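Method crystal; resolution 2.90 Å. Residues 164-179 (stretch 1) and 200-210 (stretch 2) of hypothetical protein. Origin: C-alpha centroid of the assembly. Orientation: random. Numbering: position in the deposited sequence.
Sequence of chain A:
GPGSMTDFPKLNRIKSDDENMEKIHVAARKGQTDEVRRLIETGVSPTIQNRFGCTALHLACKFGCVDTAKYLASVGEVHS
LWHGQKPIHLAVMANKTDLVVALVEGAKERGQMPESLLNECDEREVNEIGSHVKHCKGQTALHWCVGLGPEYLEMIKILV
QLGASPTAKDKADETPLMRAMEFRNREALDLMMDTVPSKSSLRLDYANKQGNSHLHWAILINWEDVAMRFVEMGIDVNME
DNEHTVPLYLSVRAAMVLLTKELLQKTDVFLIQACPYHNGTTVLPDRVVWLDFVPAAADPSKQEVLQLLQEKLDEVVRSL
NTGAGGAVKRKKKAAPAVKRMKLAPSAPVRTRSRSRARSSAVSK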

# COMPACT_ATOMS: atom_id res chain seq x y z
N ALA A 164 -1.70 9.43 4.37
CA ALA A 164 -1.02 8.15 4.13
C ALA A 164 -1.52 7.56 2.82
O ALA A 164 -2.72 7.43 2.64
CB ALA A 164 -1.28 7.19 5.27
N SER A 165 -0.60 7.22 1.93
CA SER A 165 -0.96 6.86 0.55
C SER A 165 -1.27 5.37 0.38
O SER A 165 -0.45 4.51 0.69
CB SER A 165 0.17 7.25 -0.40
OG SER A 165 -0.13 6.84 -1.73
N PRO A 166 -2.46 5.04 -0.14
CA PRO A 166 -2.73 3.62 -0.37
C PRO A 166 -1.87 2.97 -1.44
O PRO A 166 -2.02 1.77 -1.69
CB PRO A 166 -4.20 3.61 -0.80
CG PRO A 166 -4.78 4.79 -0.14
CD PRO A 166 -3.69 5.84 -0.19
N THR A 167 -0.98 3.74 -2.07
CA THR A 167 -0.04 3.21 -3.04
C THR A 167 1.41 3.46 -2.63
O THR A 167 2.29 3.52 -3.48
CB THR A 167 -0.25 3.84 -4.42
OG1 THR A 167 0.05 5.24 -4.34
CG2 THR A 167 -1.67 3.65 -4.89
N ALA A 168 1.66 3.63 -1.33
CA ALA A 168 3.02 3.75 -0.81
C ALA A 168 3.80 2.47 -1.12
O ALA A 168 3.24 1.39 -1.07
CB ALA A 168 3.00 4.00 0.67
N LYS A 169 5.09 2.58 -1.45
CA LYS A 169 5.88 1.40 -1.79
C LYS A 169 6.67 0.91 -0.60
O LYS A 169 7.38 1.68 0.03
CB LYS A 169 6.87 1.71 -2.91
CG LYS A 169 6.29 1.54 -4.32
CD LYS A 169 7.40 1.51 -5.36
CE LYS A 169 6.83 1.37 -6.76
NZ LYS A 169 7.87 1.26 -7.83
N ASP A 170 6.57 -0.39 -0.31
CA ASP A 170 7.51 -1.04 0.60
C ASP A 170 8.83 -1.31 -0.13
O ASP A 170 9.00 -0.87 -1.27
CB ASP A 170 6.88 -2.31 1.24
CG ASP A 170 6.84 -3.54 0.31
OD1 ASP A 170 7.13 -3.44 -0.91
OD2 ASP A 170 6.52 -4.63 0.83
N LYS A 171 9.77 -2.02 0.50
CA LYS A 171 11.07 -2.31 -0.12
C LYS A 171 11.07 -3.51 -1.10
O LYS A 171 12.13 -3.91 -1.59
CB LYS A 171 12.16 -2.48 0.95
CG LYS A 171 12.64 -1.13 1.51
CD LYS A 171 13.84 -1.25 2.43
CE LYS A 171 14.31 0.15 2.86
NZ LYS A 171 15.39 0.12 3.90
N ALA A 172 9.89 -4.08 -1.36
CA ALA A 172 9.69 -5.08 -2.42
C ALA A 172 8.74 -4.52 -3.50
O ALA A 172 8.12 -5.27 -4.26
CB ALA A 172 9.12 -6.36 -1.83
N ASP A 173 8.66 -3.19 -3.55
CA ASP A 173 7.82 -2.44 -4.49
C ASP A 173 6.33 -2.82 -4.53
O ASP A 173 5.68 -2.73 -5.57
CB ASP A 173 8.44 -2.45 -5.89
CG ASP A 173 9.59 -1.44 -6.01
OD1 ASP A 173 10.37 -1.29 -5.04
OD2 ASP A 173 9.71 -0.80 -7.09
N GLU A 174 5.79 -3.20 -3.37
CA GLU A 174 4.37 -3.49 -3.23
C GLU A 174 3.69 -2.39 -2.45
O GLU A 174 4.24 -1.84 -1.51
CB GLU A 174 4.16 -4.84 -2.52
CG GLU A 174 4.14 -6.03 -3.49
CD GLU A 174 4.88 -7.27 -2.98
OE1 GLU A 174 5.33 -7.27 -1.79
OE2 GLU A 174 5.03 -8.24 -3.78
N THR A 175 2.46 -2.08 -2.85
CA THR A 175 1.66 -1.03 -2.23
C THR A 175 0.71 -1.59 -1.18
O THR A 175 0.53 -2.79 -1.10
CB THR A 175 0.87 -0.28 -3.31
OG1 THR A 175 -0.13 -1.14 -3.89
CG2 THR A 175 1.79 0.19 -4.41
N PRO A 176 0.13 -0.73 -0.33
CA PRO A 176 -0.83 -1.32 0.61
C PRO A 176 -2.04 -1.97 -0.06
O PRO A 176 -2.54 -2.96 0.47
CB PRO A 176 -1.25 -0.13 1.48
CG PRO A 176 -0.04 0.71 1.50
CD PRO A 176 0.60 0.58 0.14
N LEU A 177 -2.51 -1.46 -1.19
CA LEU A 177 -3.60 -2.11 -1.90
C LEU A 177 -3.19 -3.51 -2.29
O LEU A 177 -3.89 -4.47 -1.98
CB LEU A 177 -4.03 -1.33 -3.14
CG LEU A 177 -4.86 -0.09 -2.82
CD1 LEU A 177 -5.02 0.77 -4.06
CD2 LEU A 177 -6.23 -0.46 -2.24
N MSE A 178 -2.04 -3.62 -2.96
CA MSE A 178 -1.46 -4.91 -3.33
C MSE A 178 -1.41 -5.85 -2.11
O MSE A 178 -1.74 -7.03 -2.21
CB MSE A 178 -0.06 -4.72 -3.93
CG MSE A 178 -0.06 -4.29 -5.39
SE MSE A 178 1.75 -3.89 -6.14
CE MSE A 178 1.28 -3.15 -7.91
N ARG A 179 -1.04 -5.31 -0.96
CA ARG A 179 -0.97 -6.09 0.28
C ARG A 179 -2.32 -6.63 0.74
O ARG A 179 -2.40 -7.74 1.26
CB ARG A 179 -0.34 -5.24 1.39
CG ARG A 179 0.02 -6.01 2.64
CD ARG A 179 1.14 -7.03 2.40
NE ARG A 179 2.37 -6.67 3.09
CZ ARG A 179 3.45 -6.12 2.51
NH1 ARG A 179 3.48 -5.86 1.20
NH2 ARG A 179 4.51 -5.83 3.26
N SER A 200 -7.33 10.70 -7.14
CA SER A 200 -6.34 11.02 -8.15
C SER A 200 -4.99 11.22 -7.44
O SER A 200 -4.05 11.74 -8.02
CB SER A 200 -6.80 12.28 -8.90
OG SER A 200 -5.76 12.85 -9.68
N SER A 201 -4.92 10.79 -6.18
CA SER A 201 -3.69 10.76 -5.39
C SER A 201 -3.06 9.36 -5.38
O SER A 201 -2.04 9.13 -4.74
CB SER A 201 -4.01 11.18 -3.96
OG SER A 201 -5.16 10.50 -3.48
N LEU A 202 -3.69 8.41 -6.07
CA LEU A 202 -3.20 7.05 -6.13
C LEU A 202 -2.26 6.96 -7.29
O LEU A 202 -2.53 7.54 -8.33
CB LEU A 202 -4.36 6.07 -6.34
CG LEU A 202 -5.52 6.15 -5.34
CD1 LEU A 202 -6.75 5.45 -5.90
CD2 LEU A 202 -5.11 5.56 -4.01
N ARG A 203 -1.16 6.24 -7.12
CA ARG A 203 -0.19 6.00 -8.18
C ARG A 203 -0.41 4.63 -8.78
O ARG A 203 0.29 3.68 -8.45
CB ARG A 203 1.22 6.12 -7.63
CG ARG A 203 1.51 7.46 -7.01
CD ARG A 203 1.45 8.56 -8.03
NE ARG A 203 2.57 8.48 -8.96
CZ ARG A 203 3.81 8.87 -8.67
NH1 ARG A 203 4.12 9.37 -7.47
NH2 ARG A 203 4.77 8.75 -9.59
N LEU A 204 -1.38 4.54 -9.67
CA LEU A 204 -1.77 3.28 -10.28
C LEU A 204 -0.85 2.92 -11.44
O LEU A 204 -1.13 2.00 -12.21
CB LEU A 204 -3.22 3.37 -10.77
CG LEU A 204 -4.25 3.84 -9.74
CD1 LEU A 204 -5.63 3.87 -10.37
CD2 LEU A 204 -4.24 2.94 -8.50
N ASP A 205 0.25 3.67 -11.57
CA ASP A 205 1.33 3.36 -12.50
C ASP A 205 2.45 2.55 -11.84
O ASP A 205 3.36 2.10 -12.51
CB ASP A 205 1.90 4.66 -13.13
CG ASP A 205 2.53 5.63 -12.10
OD1 ASP A 205 2.04 5.71 -10.96
OD2 ASP A 205 3.50 6.34 -12.45
N TYR A 206 2.37 2.37 -10.52
CA TYR A 206 3.34 1.56 -9.78
C TYR A 206 3.12 0.08 -10.03
O TYR A 206 1.98 -0.39 -10.01
CB TYR A 206 3.23 1.80 -8.27
CG TYR A 206 3.83 3.09 -7.76
CD1 TYR A 206 4.64 3.89 -8.56
CD2 TYR A 206 3.61 3.50 -6.45
CE1 TYR A 206 5.18 5.06 -8.08
CE2 TYR A 206 4.16 4.67 -5.96
CZ TYR A 206 4.95 5.45 -6.78
OH TYR A 206 5.50 6.62 -6.32
N ALA A 207 4.20 -0.66 -10.26
CA ALA A 207 4.14 -2.09 -10.54
C ALA A 207 5.17 -2.84 -9.68
O ALA A 207 6.24 -2.30 -9.37
CB ALA A 207 4.39 -2.35 -12.01
N ASN A 208 4.85 -4.07 -9.30
CA ASN A 208 5.68 -4.81 -8.36
C ASN A 208 6.93 -5.34 -9.04
O ASN A 208 7.19 -5.03 -10.21
CB ASN A 208 4.88 -5.93 -7.70
CG ASN A 208 4.57 -7.07 -8.65
OD1 ASN A 208 5.06 -7.09 -9.77
ND2 ASN A 208 3.76 -8.02 -8.20
N LYS A 209 7.70 -6.14 -8.31
CA LYS A 209 8.99 -6.62 -8.81
C LYS A 209 8.89 -7.36 -10.16
O LYS A 209 9.86 -7.37 -10.91
CB LYS A 209 9.69 -7.49 -7.77
N GLN A 210 7.73 -7.96 -10.46
CA GLN A 210 7.52 -8.65 -11.75
C GLN A 210 6.67 -7.83 -12.74
O GLN A 210 6.10 -8.39 -13.69
CB GLN A 210 6.84 -10.02 -11.53
CG GLN A 210 7.48 -10.91 -10.45
CD GLN A 210 6.79 -10.78 -9.09
OE1 GLN A 210 5.55 -10.64 -9.02
NE2 GLN A 210 7.58 -10.82 -8.01

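A single conventional hydrogen bond joins these two stretches, although together they bury 600 Å² of surface: Arg 203 N donates to Thr 167 OG1 at 3.2 Å, with an N-H...acceptor angle of 161°. The rest of the contact is packing, ring contacts and one CA-H...O approach.

The CA-to-CB bond of Thr 167 points toward stretch 2, and chi1 of 65° (p) sets Thr 167 OG1 where it accepts from Arg 203 N while donating to Ser 165 OG at 3.1 Å. Ser 165 OG also accepts from Thr 167 N at 3.2 Å, so the bonding side chain is steadied within the type I turn from Ser 165 to Ala 168. A branched threonine supplies a methyl as well as a hydroxyl, and Thr 167 CG2 lies 3.9 Å from Leu 202 CB. Beside it, Pro 166 CB meets Leu 202 CD2 at 3.9 Å, an apolar contact made by the end of a leucine whose CA-to-CB bond points sideways.

Tyr 206 has the largest area covered by the opposing stretch, 92 Å². Lys 169 lies over one face of its ring: Lys 169 CE is 3.8 Å from the Tyr 206 ring centroid and 20° off the normal, a CH-pi geometry. Lys 169 NZ is 4.6 Å from the Tyr 206 ring centroid and 26° off the normal, so the cation-pi component is off-centre. The extended lysine chain, with chi2 to chi4 all t, carries its methylenes across the ring and lets Lys 169 NZ form a salt bridge with Asp 173 OD2 at 2.9 Å. The ring edge is occupied differently, with Thr 167 O 3.3 Å from Tyr 206 CD2 and Thr 175 CG2 4.3 Å from the same carbon.

Farther along, selenomethionine Met 178 fills space against the backbone of stretch 2. Met 178 CE lies 3.5 Å from Tyr 206 O and 4.0 Å from Ala 207 CA, while Met 178 SE is 4.0 Å from Asn 208 CB. A long, unbranched side chain suits this buried position because it reaches from the helix to the other stretch. Thr 175 caps that helix, Thr 175 OG1 accepting from Met 178 N at 3.3 Å with an angle of 169°.

At Asp 173, the backbone makes the approach: Asn 208 CA is 3.5 Å from Asp 173 O, with an angle at H of 156°. The local loop is braced by Asp 170 OD1, which accepts from Glu 174 N at 2.8 Å and Ala 172 N at 2.9 Å.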